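Local coordinates for lipoate-protein ligase, putative (PDB 1VQZ) that is probably a member of the lipoate-protein ligase family that joins an LplA/B-type catalytic domain to a C-terminal domain, at residues A[86-90]-A[165-170]; A[123-127]-A[199-204]; A[268-274]-A[285-291]. All coordinates share one frame; numbering follows the deposited sequence.

Contact 1: A[86-90]-A[165-170]. With EDO (1,2-ethanediol), chain L.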
loop_
_atom_site.group_PDB
_atom_site.type_symbol
_atom_site.label_atom_id
_atom_site.label_comp_id
_atom_site.label_asym_id
_atom_site.label_seq_id
_atom_site.Cartn_x
_atom_site.Cartn_y
_atom_site.Cartn_z
ATOM N N ALA A 86 -5.748 5.991 0.775
ATOM C CA ALA A 86 -6.304 5.471 2.003
ATOM C C ALA A 86 -7.250 4.310 1.755
ATOM O O ALA A 86 -8.043 4.313 0.816
ATOM C CB ALA A 86 -7.011 6.582 2.795
ATOM N N VAL A 87 -7.135 3.311 2.611
ATOM C CA VAL A 87 -7.969 2.120 2.528
ATOM C C VAL A 87 -8.605 1.797 3.890
ATOM O O VAL A 87 -7.933 1.887 4.907
ATOM C CB VAL A 87 -7.128 0.926 2.045
ATOM C CG1 VAL A 87 -7.982 -0.244 1.813
ATOM C CG2 VAL A 87 -6.407 1.298 0.763
ATOM N N TYR A 88 -9.893 1.410 3.873
ATOM C CA TYR A 88 -10.593 0.914 5.050
ATOM C C TYR A 88 -10.489 -0.592 5.218
ATOM O O TYR A 88 -10.835 -1.375 4.325
ATOM C CB TYR A 88 -12.074 1.335 5.056
ATOM C CG TYR A 88 -12.786 0.915 6.315
ATOM C CD1 TYR A 88 -12.453 1.495 7.547
ATOM C CD2 TYR A 88 -13.798 -0.052 6.284
ATOM C CE1 TYR A 88 -13.086 1.106 8.726
ATOM C CE2 TYR A 88 -14.447 -0.475 7.495
ATOM C CZ TYR A 88 -14.086 0.113 8.690
ATOM O OH TYR A 88 -14.743 -0.245 9.832
ATOM N N HIS A 89 -10.030 -0.978 6.386
ATOM C CA HIS A 89 -10.022 -2.355 6.825
ATOM C C HIS A 89 -11.008 -2.573 7.945
ATOM O O HIS A 89 -11.149 -1.731 8.843
ATOM C CB HIS A 89 -8.625 -2.705 7.372
ATOM C CG HIS A 89 -7.558 -2.797 6.335
ATOM N ND1 HIS A 89 -7.417 -1.877 5.318
ATOM C CD2 HIS A 89 -6.493 -3.638 6.229
ATOM C CE1 HIS A 89 -6.355 -2.190 4.589
ATOM N NE2 HIS A 89 -5.759 -3.235 5.143
ATOM N N ASP A 90 -11.615 -3.751 7.932
ATOM C CA ASP A 90 -12.350 -4.261 9.048
ATOM C C ASP A 90 -12.162 -5.772 9.160
ATOM O O ASP A 90 -11.385 -6.377 8.397
ATOM C CB ASP A 90 -13.826 -3.762 9.018
ATOM C CG ASP A 90 -14.719 -4.454 7.975
ATOM O OD1 ASP A 90 -14.349 -5.467 7.361
ATOM O OD2 ASP A 90 -15.854 -3.946 7.760
ATOM N N VAL A 165 -16.712 -6.279 3.755
ATOM C CA VAL A 165 -16.290 -5.045 4.336
ATOM C C VAL A 165 -17.475 -4.073 4.337
ATOM O O VAL A 165 -18.284 -4.046 3.387
ATOM C CB VAL A 165 -15.093 -4.468 3.529
ATOM C CG1 VAL A 165 -14.558 -3.160 4.177
ATOM C CG2 VAL A 165 -13.998 -5.522 3.428
ATOM N N ASP A 166 -17.573 -3.249 5.364
ATOM C CA ASP A 166 -18.514 -2.118 5.328
ATOM C C ASP A 166 -17.924 -1.046 4.418
ATOM O O ASP A 166 -16.968 -0.355 4.773
ATOM C CB ASP A 166 -18.775 -1.630 6.743
ATOM C CG ASP A 166 -19.868 -0.578 6.826
ATOM O OD1 ASP A 166 -20.365 -0.078 5.780
ATOM O OD2 ASP A 166 -20.201 -0.237 7.980
ATOM N N LEU A 167 -18.488 -0.925 3.217
ATOM C CA LEU A 167 -17.957 -0.019 2.200
ATOM C C LEU A 167 -18.392 1.438 2.445
ATOM O O LEU A 167 -18.018 2.308 1.670
ATOM C CB LEU A 167 -18.409 -0.451 0.793
ATOM C CG LEU A 167 -18.083 -1.884 0.359
ATOM C CD1 LEU A 167 -18.742 -2.207 -1.024
ATOM C CD2 LEU A 167 -16.602 -2.141 0.362
ATOM N N SER A 168 -19.191 1.692 3.495
ATOM C CA SER A 168 -19.696 3.038 3.772
ATOM C C SER A 168 -18.810 3.868 4.706
ATOM O O SER A 168 -19.025 5.073 4.857
ATOM C CB SER A 168 -21.114 2.964 4.358
ATOM O OG SER A 168 -21.077 2.574 5.726
ATOM N N VAL A 169 -17.823 3.240 5.335
ATOM C CA VAL A 169 -17.070 3.910 6.387
ATOM C C VAL A 169 -16.023 4.880 5.831
ATOM O O VAL A 169 -15.919 6.005 6.304
ATOM C CB VAL A 169 -16.407 2.868 7.350
ATOM C CG1 VAL A 169 -15.632 3.544 8.492
ATOM C CG2 VAL A 169 -17.428 1.926 7.885
ATOM N N LEU A 170 -15.264 4.458 4.820
ATOM C CA LEU A 170 -14.141 5.265 4.322
ATOM C C LEU A 170 -14.499 6.729 4.079
ATOM O O LEU A 170 -13.738 7.625 4.445
ATOM C CB LEU A 170 -13.577 4.671 2.998
ATOM C CG LEU A 170 -12.308 5.360 2.451
ATOM C CD1 LEU A 170 -11.112 5.169 3.410
ATOM C CD2 LEU A 170 -12.030 4.816 1.071
HETATM C C1 EDO L . -1.615 -2.769 4.907
HETATM O O1 EDO L . -2.682 -2.955 4.006
HETATM C C2 EDO L . -0.462 -3.541 4.311
HETATM O O2 EDO L . 0.558 -3.719 5.268
#
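Val169 sits flat on the phenol ring of Tyr88, its CB 3.8 Å from the ring centroid and only 9° off the ring normal, a CH-pi contact centred over the face. The isopropyl group straddles the ring: CG1 comes down on the CE1 side, 3.5 Å from Tyr88 CE1, while CG2 lies over the CE2 side. Tyr88 reaches this place because its CG is anti to the backbone N (chi1 -176°), which carries the ring off strand 87-89. Val165 CG1 approaches the same ring at its edge, 3.8 Å from Tyr88 CD2, and Leu170 adds its CB against Tyr88 CB. An edge strand of a small three-stranded sheet in the catalytic domain is thereby joined to the turn before helix 169-173.

One polar bond links the two segments. Asp166 N gives a nearly straight hydrogen bond of 3.0 Å to Asp90 OD2, on the syn side of the carboxylate and 28° out of its plane. Asp90 OD1 accepts from Asn92 N. Val87 and His89 hydrogen-bond through their backbones to Ile54 and Ser52, and Ile53 touches Tyr88 and Leu170. His89 NE2 lies 3.3 Å from O1 of a 1,2-ethanediol, a hydrogen bond. Asp90 thus takes two backbone N-H groups, and Asp166 OD1 both the N-H and the hydroxyl of Ser168, which probably holds the turn before the helix in place.

Contact 2: A[123-127]-A[199-204]. With EDO (1,2-ethanediol), chain R.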
loop_
_atom_site.group_PDB
_atom_site.type_symbol
_atom_site.label_atom_id
_atom_site.label_comp_id
_atom_site.label_asym_id
_atom_site.label_seq_id
_atom_site.Cartn_x
_atom_site.Cartn_y
_atom_site.Cartn_z
ATOM N N GLN A 123 -14.510 -23.107 -7.225
ATOM C CA GLN A 123 -15.027 -24.194 -6.367
ATOM C C GLN A 123 -16.327 -23.763 -5.658
ATOM O O GLN A 123 -17.209 -24.579 -5.407
ATOM C CB GLN A 123 -14.004 -24.552 -5.269
ATOM C CG GLN A 123 -14.341 -25.818 -4.424
ATOM C CD GLN A 123 -14.404 -25.606 -2.879
ATOM O OE1 GLN A 123 -15.089 -24.702 -2.404
ATOM N NE2 GLN A 123 -13.729 -26.484 -2.107
ATOM N N LEU A 124 -16.393 -22.486 -5.290
ATOM C CA LEU A 124 -17.508 -21.946 -4.542
ATOM C C LEU A 124 -18.677 -21.484 -5.423
ATOM O O LEU A 124 -19.660 -20.971 -4.916
ATOM C CB LEU A 124 -16.986 -20.832 -3.630
ATOM C CG LEU A 124 -15.957 -21.287 -2.571
ATOM C CD1 LEU A 124 -15.357 -20.112 -1.779
ATOM C CD2 LEU A 124 -16.554 -22.323 -1.601
ATOM N N GLY A 125 -18.590 -21.722 -6.732
ATOM C CA GLY A 125 -19.636 -21.326 -7.684
ATOM C C GLY A 125 -19.576 -19.890 -8.189
ATOM O O GLY A 125 -20.584 -19.364 -8.677
ATOM N N VAL A 126 -18.394 -19.272 -8.102
ATOM C CA VAL A 126 -18.177 -17.859 -8.442
ATOM C C VAL A 126 -17.105 -17.752 -9.520
ATOM O O VAL A 126 -16.019 -18.290 -9.348
ATOM C CB VAL A 126 -17.704 -17.067 -7.206
ATOM C CG1 VAL A 126 -17.324 -15.611 -7.580
ATOM C CG2 VAL A 126 -18.782 -17.084 -6.116
ATOM N N LYS A 127 -17.402 -17.035 -10.600
ATOM C CA LYS A 127 -16.460 -16.833 -11.717
ATOM C C LYS A 127 -15.742 -15.492 -11.531
ATOM O O LYS A 127 -16.347 -14.424 -11.683
ATOM C CB LYS A 127 -17.212 -16.889 -13.066
ATOM N N GLU A 199 -21.534 -12.495 -3.679
ATOM C CA GLU A 199 -21.474 -13.219 -4.939
ATOM C C GLU A 199 -21.584 -14.745 -4.712
ATOM O O GLU A 199 -21.884 -15.501 -5.641
ATOM C CB GLU A 199 -20.165 -12.867 -5.641
ATOM C CG GLU A 199 -19.933 -11.389 -5.847
ATOM C CD GLU A 199 -20.956 -10.727 -6.747
ATOM O OE1 GLU A 199 -21.738 -11.452 -7.393
ATOM O OE2 GLU A 199 -20.954 -9.471 -6.815
ATOM N N LEU A 200 -21.297 -15.169 -3.476
ATOM C CA LEU A 200 -21.361 -16.570 -3.092
ATOM C C LEU A 200 -22.796 -17.088 -3.067
ATOM O O LEU A 200 -23.624 -16.556 -2.340
ATOM C CB LEU A 200 -20.773 -16.770 -1.700
ATOM C CG LEU A 200 -19.280 -16.585 -1.541
ATOM C CD1 LEU A 200 -18.940 -16.547 -0.059
ATOM C CD2 LEU A 200 -18.527 -17.711 -2.219
ATOM N N PRO A 201 -23.076 -18.167 -3.818
ATOM C CA PRO A 201 -24.359 -18.863 -3.672
ATOM C C PRO A 201 -24.639 -19.418 -2.245
ATOM O O PRO A 201 -25.786 -19.412 -1.804
ATOM C CB PRO A 201 -24.263 -20.001 -4.696
ATOM C CG PRO A 201 -23.085 -19.728 -5.548
ATOM C CD PRO A 201 -22.204 -18.794 -4.837
ATOM N N LYS A 202 -23.612 -19.913 -1.559
ATOM C CA LYS A 202 -23.734 -20.326 -0.153
ATOM C C LYS A 202 -22.822 -19.478 0.764
ATOM O O LYS A 202 -21.647 -19.215 0.444
ATOM C CB LYS A 202 -23.402 -21.805 0.001
ATOM N N LYS A 203 -23.369 -19.078 1.912
ATOM C CA LYS A 203 -22.668 -18.214 2.824
ATOM C C LYS A 203 -21.613 -18.958 3.617
ATOM O O LYS A 203 -21.875 -19.990 4.163
ATOM C CB LYS A 203 -23.637 -17.532 3.800
ATOM N N ILE A 204 -20.419 -18.381 3.680
ATOM C CA ILE A 204 -19.383 -18.800 4.600
ATOM C C ILE A 204 -18.728 -17.578 5.186
ATOM O O ILE A 204 -18.948 -16.457 4.695
ATOM C CB ILE A 204 -18.322 -19.659 3.905
ATOM C CG1 ILE A 204 -17.640 -18.863 2.781
ATOM C CG2 ILE A 204 -18.978 -20.962 3.384
ATOM C CD1 ILE A 204 -16.449 -19.612 2.150
HETATM C C1 EDO R . -25.071 -9.119 -6.754
HETATM O O1 EDO R . -23.932 -8.517 -6.116
HETATM C C2 EDO R . -24.671 -10.338 -7.597
HETATM O O2 EDO R . -23.858 -9.973 -8.728
HETATM O O HOH W 1 -20.821 -21.098 -2.583
#
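A Schellman motif ends helix 110-123 here, and the loop leaving it packs against the proline-containing loop 199-204 that precedes helix 206-220. Gly125, with positive phi (84°), is where the chain breaks out of the helix, and on its two sides in the chain Leu124 and Val126 meet the second loop. Leu124 and Leu200 lie side by side and point the same way, with Leu124 CB 3.8 Å from Leu200 CD2. Leu200 CD2 also lies 4.0 Å from Val126 CG2, so this methyl bridges the two side chains. Ile204 meets Leu124 at about a right angle, Ile204 CD1 to Leu124 CD1 at 4.1 Å.

Pro201 turns its ring to the helix end, its CD 3.3 Å from Leu124 O. Leu124 O accepts a 2.6 Å hydrogen bond from a water, which itself accepts from Lys202 N, and the water thereby links the two backbones. Val126 CG2 lies 3.5 Å from Glu199 O. The carboxylate of Glu199 has its partners outside the two loops: OE2 meets Lys141 in a salt bridge and Thr194 in a hydrogen bond, and both oxygens also accept from a 1,2-ethanediol.

Helix 206-220 flanks this patch, with Phe209 and Leu212 against Leu124 and Leu212 also against Ile204. Phe163 touches Leu200 and Ile204, and Ile138 of strand 135-138 meets Val126 and Glu199.

Contact 3: A[268-274]-A[285-291]. With EDO (1,2-ethanediol), chain D.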
loop_
_atom_site.group_PDB
_atom_site.type_symbol
_atom_site.label_atom_id
_atom_site.label_comp_id
_atom_site.label_asym_id
_atom_site.label_seq_id
_atom_site.Cartn_x
_atom_site.Cartn_y
_atom_site.Cartn_z
ATOM N N SER A 268 -3.483 10.590 -11.887
ATOM C CA SER A 268 -2.914 9.422 -11.211
ATOM C C SER A 268 -2.384 9.757 -9.803
ATOM O O SER A 268 -1.702 8.966 -9.165
ATOM C CB SER A 268 -1.829 8.809 -12.107
ATOM O OG SER A 268 -2.435 8.248 -13.244
ATOM N N GLY A 269 -2.749 10.906 -9.282
ATOM C CA GLY A 269 -2.399 11.210 -7.909
ATOM C C GLY A 269 -2.172 12.670 -7.619
ATOM O O GLY A 269 -1.748 13.455 -8.445
ATOM N N LYS A 270 -2.446 12.985 -6.377
ATOM C CA LYS A 270 -2.089 14.222 -5.754
ATOM C C LYS A 270 -0.595 14.249 -5.381
ATOM O O LYS A 270 -0.066 13.287 -4.798
ATOM C CB LYS A 270 -2.985 14.276 -4.498
ATOM C CG LYS A 270 -2.887 15.416 -3.637
ATOM C CD LYS A 270 -4.230 15.665 -2.955
ATOM C CE LYS A 270 -4.228 15.268 -1.556
ATOM N NZ LYS A 270 -5.359 16.003 -0.857
ATOM N N VAL A 271 0.074 15.363 -5.696
ATOM C CA VAL A 271 1.483 15.595 -5.336
ATOM C C VAL A 271 1.602 16.935 -4.590
ATOM O O VAL A 271 1.228 17.986 -5.105
ATOM C CB VAL A 271 2.420 15.616 -6.572
ATOM C CG1 VAL A 271 3.860 15.893 -6.150
ATOM C CG2 VAL A 271 2.308 14.326 -7.356
ATOM N N GLU A 272 2.106 16.861 -3.361
ATOM C CA GLU A 272 2.303 18.001 -2.473
ATOM C C GLU A 272 3.779 18.124 -2.135
ATOM O O GLU A 272 4.384 17.196 -1.622
ATOM C CB GLU A 272 1.512 17.828 -1.198
ATOM C CG GLU A 272 1.454 19.111 -0.319
ATOM C CD GLU A 272 0.625 18.939 0.951
ATOM O OE1 GLU A 272 0.578 17.804 1.500
ATOM O OE2 GLU A 272 0.049 19.969 1.416
ATOM N N VAL A 273 4.342 19.282 -2.422
ATOM C CA VAL A 273 5.769 19.500 -2.292
ATOM C C VAL A 273 6.082 20.579 -1.267
ATOM O O VAL A 273 5.647 21.716 -1.379
ATOM C CB VAL A 273 6.371 19.946 -3.622
ATOM C CG1 VAL A 273 7.895 20.194 -3.447
ATOM C CG2 VAL A 273 6.071 18.955 -4.712
ATOM N N PHE A 274 6.877 20.225 -0.277
ATOM C CA PHE A 274 7.366 21.210 0.685
ATOM C C PHE A 274 8.887 21.413 0.443
ATOM O O PHE A 274 9.685 20.525 0.710
ATOM C CB PHE A 274 7.123 20.743 2.131
ATOM C CG PHE A 274 5.670 20.558 2.495
ATOM C CD1 PHE A 274 5.024 19.363 2.246
ATOM C CD2 PHE A 274 4.970 21.559 3.148
ATOM C CE1 PHE A 274 3.697 19.179 2.630
ATOM C CE2 PHE A 274 3.633 21.389 3.511
ATOM C CZ PHE A 274 3.006 20.176 3.248
ATOM N N ILE A 285 13.822 19.195 0.529
ATOM C CA ILE A 285 12.538 18.965 -0.104
ATOM C C ILE A 285 11.892 17.720 0.477
ATOM O O ILE A 285 12.590 16.750 0.850
ATOM C CB ILE A 285 12.699 18.890 -1.633
ATOM C CG1 ILE A 285 11.363 18.840 -2.369
ATOM C CG2 ILE A 285 13.500 17.667 -2.052
ATOM C CD1 ILE A 285 11.542 19.013 -3.874
ATOM N N LYS A 286 10.570 17.754 0.604
ATOM C CA LYS A 286 9.793 16.581 1.032
ATOM C C LYS A 286 8.496 16.556 0.230
ATOM O O LYS A 286 7.865 17.602 -0.018
ATOM C CB LYS A 286 9.509 16.612 2.551
ATOM C CG LYS A 286 9.050 15.225 3.058
ATOM C CD LYS A 286 8.975 15.058 4.498
ATOM C CE LYS A 286 8.673 13.611 4.874
ATOM N NZ LYS A 286 9.865 12.694 4.909
ATOM N N ILE A 287 8.142 15.364 -0.251
ATOM C CA ILE A 287 7.033 15.174 -1.151
ATOM C C ILE A 287 6.027 14.241 -0.519
ATOM O O ILE A 287 6.378 13.117 -0.080
ATOM C CB ILE A 287 7.520 14.635 -2.485
ATOM C CG1 ILE A 287 8.559 15.619 -3.101
ATOM C CG2 ILE A 287 6.365 14.380 -3.462
ATOM C CD1 ILE A 287 9.304 15.041 -4.278
ATOM N N TYR A 288 4.784 14.710 -0.469
ATOM C CA TYR A 288 3.650 13.939 0.027
ATOM C C TYR A 288 2.647 13.718 -1.087
ATOM O O TYR A 288 2.652 14.424 -2.098
ATOM C CB TYR A 288 2.915 14.700 1.127
ATOM C CG TYR A 288 3.669 14.887 2.402
ATOM C CD1 TYR A 288 4.673 15.840 2.482
ATOM C CD2 TYR A 288 3.359 14.162 3.535
ATOM C CE1 TYR A 288 5.374 16.047 3.640
ATOM C CE2 TYR A 288 4.085 14.350 4.721
ATOM C CZ TYR A 288 5.085 15.323 4.760
ATOM O OH TYR A 288 5.819 15.577 5.897
ATOM N N GLY A 289 1.754 12.749 -0.879
ATOM C CA GLY A 289 0.684 12.519 -1.830
ATOM C C GLY A 289 0.117 11.125 -1.769
ATOM O O GLY A 289 0.527 10.278 -0.921
ATOM N N ASP A 290 -0.847 10.890 -2.658
ATOM C CA ASP A 290 -1.475 9.561 -2.802
ATOM C C ASP A 290 -1.155 8.905 -4.150
ATOM O O ASP A 290 -1.803 7.921 -4.512
ATOM C CB ASP A 290 -2.988 9.621 -2.571
ATOM C CG ASP A 290 -3.720 10.614 -3.503
ATOM O OD1 ASP A 290 -3.171 11.088 -4.491
ATOM O OD2 ASP A 290 -4.870 10.963 -3.202
ATOM N N PHE A 291 -0.186 9.462 -4.865
ATOM C CA PHE A 291 0.434 8.811 -6.023
ATOM C C PHE A 291 0.983 7.432 -5.599
ATOM O O PHE A 291 1.229 7.147 -4.426
ATOM C CB PHE A 291 1.593 9.652 -6.586
ATOM C CG PHE A 291 2.651 10.012 -5.564
ATOM C CD1 PHE A 291 3.729 9.153 -5.314
ATOM C CD2 PHE A 291 2.560 11.183 -4.855
ATOM C CE1 PHE A 291 4.705 9.454 -4.369
ATOM C CE2 PHE A 291 3.569 11.518 -3.909
ATOM C CZ PHE A 291 4.607 10.626 -3.644
HETATM C C1 EDO D . 5.669 11.904 3.142
HETATM O O1 EDO D . 6.525 11.461 2.116
HETATM C C2 EDO D . 5.723 10.996 4.354
HETATM O O2 EDO D . 7.003 11.059 4.917
#
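Four short backbone hydrogen bonds hold this antiparallel beta hairpin of the C-terminal domain, formed by strands 269-278 and 281-289. Glu272 and Tyr288 make a hydrogen-bonded pair, N to O at 2.8 Å in each direction. Phe274 and Lys286 form the next such pair. At the open end the backbone pairing gives way to a side chain: Asp290 OD1 accepts from Lys270 N at 2.8 Å, met nearly along its own C-O axis. Asp290 CG stands between its backbone N and carbonyl carbon (chi1 57°), a turn that brings the carboxylate back to Lys270. The return bond, Asp290 N to Lys270 O, is weak. Gly289 CA comes within 3.2 Å of Lys270 O, which leaves no room there for a side chain, and the backbone angles of Gly289 by themselves call for glycine.

Glu272 is buried but well satisfied: OE2 forms a salt bridge with Arg261 of the neighbouring strand, and OE1 accepts from Asn60. On the same face Phe274 and Tyr288 meet obliquely, ring planes at 79°, with Tyr288 CD1 at the edge of the Phe274 ring. Phe258 meets the Phe274 ring edge-to-face.

On the opposite face Val271 and Ile287 lie side by side, and Val273 CG1 also rests 3.9 Å from Ile285 CD1. Ile335 and Ala338 of helix 332-339 pack on Val271, Ala338 also on Val273, and Val339 on Ile285. Phe291 points the edge of its ring at Lys270 O, while its own N is buried without a partner in the model. A 1,2-ethanediol settles over one face of the Tyr288 ring: its C1 lies 3.3 Å from Tyr288 CD2, and its O1 donates to Ile287 O at 2.8 Å.

How the contacts relate
Contacts 1 and 2 both belong to the ligase A/B domain and cross along the chain, since their segments alternate: 86-90, 123-127, 165-170, 199-204. Their centres are about 22 Å apart, with nearest atoms about 10 Å from each other. Contact 3 comes later in sequence, in the C-terminal domain, yet its nearest atoms approach contact 1 to about 6 Å; the centres are about 23 Å apart. These two lie probably near where the domains meet, since Phe291 of contact 3 and Gly84, just ahead of 86-90, are joined by a backbone hydrogen bond. Contact 2 is remote, its centre about 41 Å from that of contact 3, on the opposite side of the chain's centre.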